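Local coordinates for protein acidic lectin (Psophocarpus tetragonolobus, PDB 1F9K) that binds galactose-containing carbohydrates with H-antigenic specificity as a metal-dependent legume lectin and agglutinates cells, at the manganese (II) ion and calcium ion site. Residues are numbered along the deposited sequence; one frame, centred on the assembly and turned at random.

The manganese (II) ion and calcium ion site. Residues 88, 106, 123, 125, 127-129, 131-134, 137, 145, 147. With MN (manganese (II) ion), chain B; CA (calcium ion), chain C.
Glu123 and His137 both place CG in the crowded position between backbone N and carbonyl carbon (chi1 60° and 59°), whereas Asn129 and Asp132 carry CG beside the backbone N, anti to the carbonyl carbon. Extended beyond CG, Glu123 reaches manganese tip-on through carboxylate OE2, and the imidazole of His137 presents NE2 at 2.2 Å from MN. Two aspartates join the metals, MN lying 4.4 Å from CA. Asp125 grips CA with both carboxylate oxygens and shares OD2 with MN, 2.3 Å away; Asp132 splits its carboxylate, OD1 to MN and OD2 to CA. The amide oxygen OD1 of Asn129 and the backbone O of Phe127 also bind calcium; with waters 3 and 4 they give it at least seven bonds, while manganese, with waters 1 and 2, is modelled as distorted six-coordinate. Second-shell bonds steady the ligands: Asn129 N donates to the anti lone pair of Asp132 OD2 (2.8 Å). His137 ND1 donates to O of poorly ordered Gln134 (2.9 Å), near the ring plane but with ND1 above the carbonyl plane, probably helping to set the imidazole's rotation. Trp131 lays one face over Asn129 CB, bracing that side chain. Asp88, following a cis peptide bond, holds calcium-bound water 4 through O and OD1, while Ser147 OG holds manganese-bound water 1 at 2.9 Å. Both ions are poorly ordered. As in legume lectins generally, the paired metals shape the adjoining loops and position Asp88 and Asn129 to bind galactose.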
loop_
_atom_site.group_PDB
_atom_site.type_symbol
_atom_site.label_atom_id
_atom_site.label_comp_id
_atom_site.label_asym_id
_atom_site.label_seq_id
_atom_site.Cartn_x
_atom_site.Cartn_y
_atom_site.Cartn_z
ATOM N N ASP A 88 20.231 11.950 -8.070
ATOM C CA ASP A 88 20.103 10.544 -8.429
ATOM C C ASP A 88 18.945 9.884 -7.699
ATOM O O ASP A 88 18.360 8.929 -8.202
ATOM C CB ASP A 88 21.392 9.763 -8.110
ATOM C CG ASP A 88 22.394 9.794 -9.247
ATOM O OD1 ASP A 88 22.221 9.021 -10.212
ATOM O OD2 ASP A 88 23.346 10.600 -9.185
ATOM N N GLY A 106 24.566 7.052 -8.735
ATOM C CA GLY A 106 23.688 5.901 -8.908
ATOM C C GLY A 106 23.610 4.884 -7.789
ATOM O O GLY A 106 22.662 4.104 -7.727
ATOM N N GLU A 123 14.617 2.239 -2.534
ATOM C CA GLU A 123 14.946 3.434 -3.291
ATOM C C GLU A 123 13.825 4.174 -3.994
ATOM O O GLU A 123 12.762 3.634 -4.326
ATOM C CB GLU A 123 16.028 3.098 -4.323
ATOM C CG GLU A 123 15.596 2.026 -5.304
ATOM C CD GLU A 123 16.573 1.827 -6.428
ATOM O OE1 GLU A 123 17.686 1.335 -6.187
ATOM O OE2 GLU A 123 16.221 2.167 -7.567
ATOM N N ASP A 125 14.344 6.155 -7.064
ATOM C CA ASP A 125 15.250 6.488 -8.151
ATOM C C ASP A 125 14.704 7.540 -9.107
ATOM O O ASP A 125 13.672 7.347 -9.741
ATOM C CB ASP A 125 15.582 5.213 -8.935
ATOM C CG ASP A 125 16.999 5.185 -9.447
ATOM O OD1 ASP A 125 17.565 6.259 -9.704
ATOM O OD2 ASP A 125 17.553 4.086 -9.614
ATOM N N PHE A 127 16.957 9.006 -11.433
ATOM C CA PHE A 127 17.820 8.909 -12.621
ATOM C C PHE A 127 17.940 7.486 -13.155
ATOM O O PHE A 127 18.202 6.561 -12.397
ATOM C CB PHE A 127 19.229 9.409 -12.298
ATOM C CG PHE A 127 20.113 9.522 -13.503
ATOM C CD1 PHE A 127 20.090 10.661 -14.292
ATOM C CD2 PHE A 127 20.918 8.463 -13.892
ATOM C CE1 PHE A 127 20.857 10.736 -15.450
ATOM C CE2 PHE A 127 21.677 8.534 -15.039
ATOM C CZ PHE A 127 21.646 9.669 -15.817
ATOM N N GLN A 128 17.787 7.323 -14.466
ATOM C CA GLN A 128 17.879 6.001 -15.085
ATOM C C GLN A 128 19.278 5.582 -15.468
ATOM O O GLN A 128 19.814 6.057 -16.466
ATOM C CB GLN A 128 17.003 5.928 -16.334
ATOM C CG GLN A 128 17.198 4.657 -17.157
ATOM C CD GLN A 128 16.142 4.478 -18.239
ATOM O OE1 GLN A 128 15.676 5.446 -18.829
ATOM N NE2 GLN A 128 15.778 3.232 -18.516
ATOM N N ASN A 129 19.862 4.692 -14.673
ATOM C CA ASN A 129 21.194 4.170 -14.939
ATOM C C ASN A 129 21.046 3.081 -15.988
ATOM O O ASN A 129 19.947 2.838 -16.486
ATOM C CB ASN A 129 21.819 3.584 -13.675
ATOM C CG ASN A 129 22.311 4.655 -12.705
ATOM O OD1 ASN A 129 21.526 5.354 -12.069
ATOM N ND2 ASN A 129 23.620 4.784 -12.595
ATOM N N TRP A 131 21.182 0.030 -15.562
ATOM C CA TRP A 131 20.500 -1.113 -14.965
ATOM C C TRP A 131 19.063 -0.802 -14.514
ATOM O O TRP A 131 18.400 -1.670 -13.973
ATOM C CB TRP A 131 21.306 -1.583 -13.756
ATOM C CG TRP A 131 21.459 -0.507 -12.686
ATOM C CD1 TRP A 131 20.467 0.018 -11.889
ATOM C CD2 TRP A 131 22.660 0.198 -12.330
ATOM N NE1 TRP A 131 20.974 1.003 -11.071
ATOM C CE2 TRP A 131 22.314 1.135 -11.317
ATOM C CE3 TRP A 131 23.994 0.131 -12.763
ATOM C CZ2 TRP A 131 23.256 1.995 -10.740
ATOM C CZ3 TRP A 131 24.923 0.988 -12.184
ATOM C CH2 TRP A 131 24.546 1.905 -11.186
ATOM N N ASP A 132 18.599 0.435 -14.735
ATOM C CA ASP A 132 17.275 0.893 -14.313
ATOM C C ASP A 132 16.182 0.864 -15.359
ATOM O O ASP A 132 16.449 0.943 -16.551
ATOM C CB ASP A 132 17.316 2.356 -13.836
ATOM C CG ASP A 132 18.047 2.545 -12.538
ATOM O OD1 ASP A 132 17.921 1.689 -11.648
ATOM O OD2 ASP A 132 18.733 3.576 -12.397
ATOM N N PRO A 133 14.918 0.766 -14.903
ATOM C CA PRO A 133 13.727 0.752 -15.756
ATOM C C PRO A 133 13.375 2.231 -15.851
ATOM O O PRO A 133 14.026 3.074 -15.217
ATOM C CB PRO A 133 12.701 -0.008 -14.912
ATOM C CG PRO A 133 13.535 -0.757 -13.880
ATOM C CD PRO A 133 14.591 0.236 -13.564
ATOM N N GLN A 134 12.357 2.576 -16.628
ATOM C CA GLN A 134 11.988 3.975 -16.720
ATOM C C GLN A 134 11.931 4.554 -15.308
ATOM O O GLN A 134 11.584 3.868 -14.342
ATOM C CB GLN A 134 10.636 4.116 -17.387
ATOM C CG GLN A 134 10.662 3.919 -18.868
ATOM C CD GLN A 134 9.280 4.054 -19.443
ATOM O OE1 GLN A 134 8.496 4.903 -19.002
ATOM N NE2 GLN A 134 8.961 3.225 -20.430
ATOM N N HIS A 137 11.156 5.706 -10.257
ATOM C CA HIS A 137 10.544 4.445 -9.808
ATOM C C HIS A 137 10.948 4.057 -8.405
ATOM O O HIS A 137 12.001 4.466 -7.899
ATOM C CB HIS A 137 10.908 3.279 -10.731
ATOM C CG HIS A 137 12.379 3.031 -10.830
ATOM N ND1 HIS A 137 13.105 3.278 -11.979
ATOM C CD2 HIS A 137 13.274 2.620 -9.903
ATOM C CE1 HIS A 137 14.381 3.034 -11.752
ATOM N NE2 HIS A 137 14.512 2.634 -10.501
ATOM N N ILE A 145 22.101 -2.595 -6.233
ATOM C CA ILE A 145 21.357 -1.435 -6.703
ATOM C C ILE A 145 20.309 -1.943 -7.693
ATOM O O ILE A 145 19.318 -1.263 -7.993
ATOM C CB ILE A 145 22.233 -0.398 -7.450
ATOM C CG1 ILE A 145 23.304 -1.104 -8.274
ATOM C CG2 ILE A 145 22.808 0.587 -6.458
ATOM N N SER A 147 17.421 -3.361 -8.239
ATOM C CA SER A 147 16.195 -3.687 -7.532
ATOM C C SER A 147 15.682 -5.061 -7.913
ATOM O O SER A 147 15.768 -5.448 -9.071
ATOM C CB SER A 147 15.117 -2.645 -7.843
ATOM O OG SER A 147 15.605 -1.317 -7.722
HETATM MN MN MN B . 16.574 2.019 -9.861
HETATM CA CA CA C . 19.439 5.223 -10.894
HETATM O O HOH W 1 16.504 -0.293 -10.335
HETATM O O HOH W 2 18.467 1.813 -8.810
HETATM O O HOH W 3 20.423 4.299 -9.122
HETATM O O HOH W 4 20.086 7.100 -9.801
#